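Local coordinates for aminopeptidase N (Francisella tularensis subsp. tularensis, PDB 5DLL), which removes N-terminal amino acids from peptides as a zinc-dependent M1-family metallopeptidase and is probably involved in breaking down intracellular peptides, at residues 200-205 with 280-285; 219-224 with 244-249. All blocks are in the same frame, centred on the assembly; numbering follows the deposited sequence.

Interaction 1: residues 200-205 with 280-285; sequences ALVAGD and LNIFNT
Two different beta-sheets of the M1 aminopeptidase fold touch here: strand 201-204, from a small antiparallel sheet, and strand 280-284, from the mixed sheet of the catalytic domain. Two side chains from each segment, Ala-200 and Val-202 against Leu-280 and Ile-282, make the contact. In each segment they are alternate residues, as expected where extended chains present one face to a partner, and all four are buried. Leu-280 meets Ala-200, at the start of 200-205, through a single branch. Its CG stands anti to the backbone N (chi1 -178°), which extends the side chain toward Ala-200, and CD2 settles 4.0 Å from the CB of Ala-200. That same methyl also lies 4.0 Å from the carbonyl O of Ala-200, a plain van der Waals approach to the backbone. Two residues further along each chain, Val-202 and Ile-282 reach toward each other tip to tip, with CG2 of Val-202 3.9 Å from CD1 of Ile-282. The isoleucine offers the end of its longer branch, whose outer torsion is extended (chi2 -172°); CD1 also has the CB of Ala-200 at 4.4 Å, a looser touch. The side chains meet through carbon alone, and no polar bond links the two segments; several of their backbone groups bond to neighbouring strands of their own sheets. Val-202 pairs with Leu-168 of strand 166-169, and Asn-281 with Met-263 and Val-265 of strand 261-267. The carbonyl O of Ala-200 accepts a hydrogen bond from the hydroxyl of Ser-169. On the catalytic side, the side chain of Ile-282 lies about 12 Å from the zinc ion. Phe-283, the next residue, packs on Val-306 and Glu-310 of helix 297-312, so that strand 280-284 lies between the small sheet and this zinc-binding helix.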
loop_
_atom_site.group_PDB
_atom_site.type_symbol
_atom_site.label_atom_id
_atom_site.label_comp_id
_atom_site.label_asym_id
_atom_site.label_seq_id
_atom_site.Cartn_x
_atom_site.Cartn_y
_atom_site.Cartn_z
ATOM N N ALA A 200 -17.314 -9.376 11.591
ATOM C CA ALA A 200 -16.226 -10.116 12.230
ATOM C C ALA A 200 -16.620 -10.685 13.590
ATOM O O ALA A 200 -17.464 -10.125 14.304
ATOM C CB ALA A 200 -14.992 -9.240 12.368
ATOM N N LEU A 201 -15.989 -11.806 13.928
ATOM C CA LEU A 201 -16.130 -12.441 15.232
ATOM C C LEU A 201 -14.761 -12.936 15.678
ATOM O O LEU A 201 -13.995 -13.456 14.868
ATOM C CB LEU A 201 -17.112 -13.612 15.152
ATOM C CG LEU A 201 -17.289 -14.465 16.423
ATOM C CD1 LEU A 201 -18.716 -14.988 16.538
ATOM C CD2 LEU A 201 -16.289 -15.617 16.498
ATOM N N VAL A 202 -14.454 -12.766 16.961
ATOM C CA VAL A 202 -13.232 -13.311 17.554
ATOM C C VAL A 202 -13.519 -13.842 18.955
ATOM O O VAL A 202 -14.190 -13.181 19.748
ATOM C CB VAL A 202 -12.120 -12.249 17.655
ATOM C CG1 VAL A 202 -10.907 -12.813 18.392
ATOM C CG2 VAL A 202 -11.736 -11.733 16.274
ATOM N N ALA A 203 -12.997 -15.028 19.252
ATOM C CA ALA A 203 -13.124 -15.624 20.580
ATOM C C ALA A 203 -11.836 -16.343 20.964
ATOM O O ALA A 203 -11.351 -17.194 20.216
ATOM C CB ALA A 203 -14.300 -16.586 20.620
ATOM N N GLY A 204 -11.287 -16.007 22.129
ATOM C CA GLY A 204 -10.030 -16.603 22.570
ATOM C C GLY A 204 -9.581 -16.177 23.948
ATOM O O GLY A 204 -10.264 -15.413 24.630
ATOM N N ASP A 205 -8.424 -16.691 24.351
ATOM C CA ASP A 205 -7.756 -16.280 25.582
ATOM C C ASP A 205 -6.683 -15.239 25.220
ATOM O O ASP A 205 -5.532 -15.580 24.925
ATOM C CB ASP A 205 -7.145 -17.514 26.260
ATOM C CG ASP A 205 -6.705 -17.258 27.691
ATOM O OD1 ASP A 205 -6.696 -16.090 28.133
ATOM O OD2 ASP A 205 -6.358 -18.245 28.377
ATOM N N LEU A 280 -13.897 -3.427 14.761
ATOM C CA LEU A 280 -13.156 -4.624 15.138
ATOM C C LEU A 280 -12.170 -4.937 14.024
ATOM O O LEU A 280 -12.342 -5.874 13.254
ATOM C CB LEU A 280 -14.124 -5.793 15.378
ATOM C CG LEU A 280 -13.540 -7.141 15.820
ATOM C CD1 LEU A 280 -12.531 -6.998 16.948
ATOM C CD2 LEU A 280 -14.660 -8.078 16.232
ATOM N N ASN A 281 -11.145 -4.108 13.920
ATOM C CA ASN A 281 -10.133 -4.307 12.906
ATOM C C ASN A 281 -9.267 -5.479 13.328
ATOM O O ASN A 281 -9.085 -5.726 14.523
ATOM C CB ASN A 281 -9.301 -3.038 12.723
ATOM C CG ASN A 281 -10.113 -1.875 12.175
ATOM O OD1 ASN A 281 -11.303 -2.009 11.867
ATOM N ND2 ASN A 281 -9.469 -0.722 12.041
ATOM N N ILE A 282 -8.770 -6.223 12.347
ATOM C CA ILE A 282 -7.937 -7.389 12.605
ATOM C C ILE A 282 -6.681 -7.228 11.774
ATOM O O ILE A 282 -6.746 -6.841 10.605
ATOM C CB ILE A 282 -8.664 -8.709 12.260
ATOM C CG1 ILE A 282 -9.982 -8.809 13.041
ATOM C CG2 ILE A 282 -7.787 -9.919 12.581
ATOM C CD1 ILE A 282 -10.691 -10.144 12.915
ATOM N N PHE A 283 -5.541 -7.513 12.394
ATOM C CA PHE A 283 -4.242 -7.321 11.761
ATOM C C PHE A 283 -3.367 -8.533 11.989
ATOM O O PHE A 283 -3.526 -9.248 12.978
ATOM C CB PHE A 283 -3.506 -6.116 12.360
ATOM C CG PHE A 283 -4.201 -4.799 12.166
ATOM C CD1 PHE A 283 -5.182 -4.382 13.055
ATOM C CD2 PHE A 283 -3.844 -3.953 11.122
ATOM C CE1 PHE A 283 -5.816 -3.157 12.892
ATOM C CE2 PHE A 283 -4.474 -2.727 10.956
ATOM C CZ PHE A 283 -5.465 -2.330 11.839
ATOM N N ASN A 284 -2.435 -8.740 11.066
ATOM C CA ASN A 284 -1.285 -9.595 11.296
ATOM C C ASN A 284 -0.454 -8.913 12.370
ATOM O O ASN A 284 -0.315 -7.685 12.343
ATOM C CB ASN A 284 -0.474 -9.720 10.003
ATOM C CG ASN A 284 0.428 -10.935 9.982
ATOM O OD1 ASN A 284 1.045 -11.300 10.983
ATOM N ND2 ASN A 284 0.514 -11.566 8.823
ATOM N N THR A 285 0.089 -9.678 13.317
ATOM C CA THR A 285 0.887 -9.082 14.401
ATOM C C THR A 285 2.115 -8.327 13.892
ATOM O O THR A 285 2.484 -7.306 14.462
ATOM C CB THR A 285 1.355 -10.115 15.448
ATOM O OG1 THR A 285 1.815 -11.305 14.796
ATOM C CG2 THR A 285 0.227 -10.460 16.401
#

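Interaction 2: residues 219-224 with 244-249; sequences RKVSLE and DSMKWD
Met-246 reaches from its helix to two residues of the facing strand, a small case of how a long flexible side chain bridges a helix and a sheet. Its terminal methyl carries most of the contact: CE lies 3.8 Å from CG1 of Val-221 and 3.7 Å from CD2 of Leu-223. The two approaches differ in direction. Val-221 and Met-246 point at each other tip to tip, whereas Leu-223 and Met-246 slide past one another in opposite directions, which also places CD2 of the leucine 3.9 Å from the methionine SD. The thioether can span the gap because its chain is extended beyond CG (chi2 173°), while the nearest CA atoms, those of Val-221 and Met-246, remain 10.5 Å apart. On the strand side, CG1 of Val-221 stands anti to the backbone N (chi1 175°), the branch that receives the methyl.

The three side chains are buried and apolar, and the backbones that carry them are fixed separately. The backbones of Val-221 and Leu-223 hydrogen-bond to those of Tyr-213 and Asp-211, respectively, in strand 207-214; Ser-222 and Glu-224, which alternate with them, pair with Phe-262 of strand 261-267. In the helix, the N of Trp-248 donates to the O of Asp-244 over 3.1 Å. Farther out, Asp-249 forms a salt bridge with Arg-338. The contact joins the first strand of the beta-alpha-beta unit 220-227, 236-253, 261-267 to its helix, with Met-246 also touching Tyr-213 of strand 207-214 and Tyr-311 of helix 297-312, and Trp-248 packing against helix 328-346.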
loop_
_atom_site.group_PDB
_atom_site.type_symbol
_atom_site.label_atom_id
_atom_site.label_comp_id
_atom_site.label_asym_id
_atom_site.label_seq_id
_atom_site.Cartn_x
_atom_site.Cartn_y
_atom_site.Cartn_z
ATOM N N ARG A 219 -17.891 12.508 23.653
ATOM C CA ARG A 219 -18.266 11.141 24.013
ATOM C C ARG A 219 -17.027 10.309 24.318
ATOM O O ARG A 219 -15.988 10.474 23.682
ATOM C CB ARG A 219 -19.072 10.470 22.901
ATOM C CG ARG A 219 -20.092 9.469 23.427
ATOM C CD ARG A 219 -20.493 8.424 22.396
ATOM N NE ARG A 219 -20.436 8.938 21.026
ATOM C CZ ARG A 219 -19.579 8.540 20.084
ATOM N NH1 ARG A 219 -18.678 7.590 20.321
ATOM N NH2 ARG A 219 -19.631 9.096 18.880
ATOM N N LYS A 220 -17.159 9.408 25.288
ATOM C CA LYS A 220 -16.063 8.552 25.731
ATOM C C LYS A 220 -16.050 7.235 24.952
ATOM O O LYS A 220 -16.988 6.440 25.039
ATOM C CB LYS A 220 -16.210 8.273 27.223
ATOM C CG LYS A 220 -15.014 7.585 27.860
ATOM C CD LYS A 220 -15.277 7.248 29.322
ATOM C CE LYS A 220 -16.419 6.254 29.475
ATOM N NZ LYS A 220 -16.470 5.656 30.833
ATOM N N VAL A 221 -14.976 7.019 24.193
ATOM C CA VAL A 221 -14.825 5.839 23.342
ATOM C C VAL A 221 -13.786 4.889 23.940
ATOM O O VAL A 221 -12.628 5.261 24.117
ATOM C CB VAL A 221 -14.387 6.239 21.914
ATOM C CG1 VAL A 221 -14.107 5.006 21.065
ATOM C CG2 VAL A 221 -15.451 7.104 21.250
ATOM N N SER A 222 -14.198 3.660 24.240
ATOM C CA SER A 222 -13.273 2.657 24.758
ATOM C C SER A 222 -12.417 2.090 23.619
ATOM O O SER A 222 -12.943 1.624 22.607
ATOM C CB SER A 222 -14.034 1.536 25.471
ATOM O OG SER A 222 -13.141 0.687 26.170
ATOM N N LEU A 223 -11.098 2.164 23.785
ATOM C CA LEU A 223 -10.151 1.594 22.828
ATOM C C LEU A 223 -9.582 0.304 23.418
ATOM O O LEU A 223 -9.258 0.253 24.608
ATOM C CB LEU A 223 -9.027 2.589 22.518
ATOM C CG LEU A 223 -9.450 3.996 22.072
ATOM C CD1 LEU A 223 -8.230 4.814 21.671
ATOM C CD2 LEU A 223 -10.447 3.955 20.923
ATOM N N GLU A 224 -9.480 -0.738 22.593
ATOM C CA GLU A 224 -9.100 -2.061 23.078
ATOM C C GLU A 224 -8.289 -2.835 22.045
ATOM O O GLU A 224 -8.838 -3.333 21.066
ATOM C CB GLU A 224 -10.351 -2.863 23.459
ATOM C CG GLU A 224 -11.300 -2.147 24.413
ATOM C CD GLU A 224 -12.451 -3.016 24.886
ATOM O OE1 GLU A 224 -12.769 -4.027 24.216
ATOM O OE2 GLU A 224 -13.043 -2.679 25.933
ATOM N N ASP A 244 -3.928 9.145 17.108
ATOM C CA ASP A 244 -3.504 10.039 16.024
ATOM C C ASP A 244 -4.486 9.978 14.852
ATOM O O ASP A 244 -4.804 11.002 14.249
ATOM C CB ASP A 244 -2.105 9.663 15.511
ATOM C CG ASP A 244 -1.034 9.658 16.609
ATOM O OD1 ASP A 244 -1.129 10.450 17.581
ATOM O OD2 ASP A 244 -0.083 8.852 16.484
ATOM N N SER A 245 -4.947 8.768 14.534
ATOM C CA SER A 245 -5.896 8.543 13.444
ATOM C C SER A 245 -7.237 9.202 13.716
ATOM O O SER A 245 -7.782 9.893 12.858
ATOM C CB SER A 245 -6.128 7.046 13.237
ATOM O OG SER A 245 -4.914 6.368 12.984
ATOM N N MET A 246 -7.766 8.961 14.912
ATOM C CA MET A 246 -9.075 9.467 15.308
ATOM C C MET A 246 -9.111 10.992 15.306
ATOM O O MET A 246 -10.051 11.596 14.784
ATOM C CB MET A 246 -9.451 8.937 16.695
ATOM C CG MET A 246 -10.130 7.578 16.688
ATOM S SD MET A 246 -10.362 6.899 18.342
ATOM C CE MET A 246 -11.831 5.907 18.096
ATOM N N LYS A 247 -8.083 11.596 15.898
ATOM C CA LYS A 247 -7.960 13.054 15.991
ATOM C C LYS A 247 -7.805 13.714 14.625
ATOM O O LYS A 247 -8.388 14.767 14.374
ATOM C CB LYS A 247 -6.767 13.417 16.876
ATOM C CG LYS A 247 -6.501 14.908 17.025
ATOM C CD LYS A 247 -5.350 15.155 17.989
ATOM C CE LYS A 247 -4.768 16.552 17.828
ATOM N NZ LYS A 247 -5.775 17.619 18.083
ATOM N N TRP A 248 -7.013 13.098 13.750
ATOM C CA TRP A 248 -6.747 13.658 12.430
ATOM C C TRP A 248 -7.997 13.657 11.567
ATOM O O TRP A 248 -8.203 14.555 10.748
ATOM C CB TRP A 248 -5.642 12.874 11.730
ATOM C CG TRP A 248 -5.370 13.356 10.345
ATOM C CD1 TRP A 248 -4.566 14.392 9.981
ATOM C CD2 TRP A 248 -5.904 12.817 9.131
ATOM N NE1 TRP A 248 -4.562 14.534 8.614
ATOM C CE2 TRP A 248 -5.376 13.575 8.068
ATOM C CE3 TRP A 248 -6.773 11.759 8.839
ATOM C CZ2 TRP A 248 -5.687 13.310 6.730
ATOM C CZ3 TRP A 248 -7.085 11.502 7.507
ATOM C CH2 TRP A 248 -6.542 12.275 6.473
ATOM N N ASP A 249 -8.825 12.639 11.754
ATOM C CA ASP A 249 -10.054 12.506 10.997
ATOM C C ASP A 249 -11.030 13.583 11.449
ATOM O O ASP A 249 -11.686 14.214 10.610
ATOM C CB ASP A 249 -10.656 11.109 11.190
ATOM C CG ASP A 249 -11.210 10.518 9.899
ATOM O OD1 ASP A 249 -11.310 11.238 8.881
ATOM O OD2 ASP A 249 -11.546 9.312 9.898
#

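In the fold
From the N terminus, the chain builds most of the N-terminal sheets before strand 201-204 joins the small antiparallel sheet; it then enters the five-stranded mixed sheet through strands 207-214 and 220-227. Helix 236-253 follows, and interaction 2 closes a short loop of 19 residues by packing this helix on strand 220-227. The chain continues through strands 261-267 and 274-275 to strand 280-284, where interaction 1 closes a loop of 74 residues. Interaction 2 is therefore nested inside interaction 1. Their centres lie 19 Å apart and they do not touch, yet both reach the mixed sheet: interaction 2 ties it to a helix, interaction 1 to a second sheet.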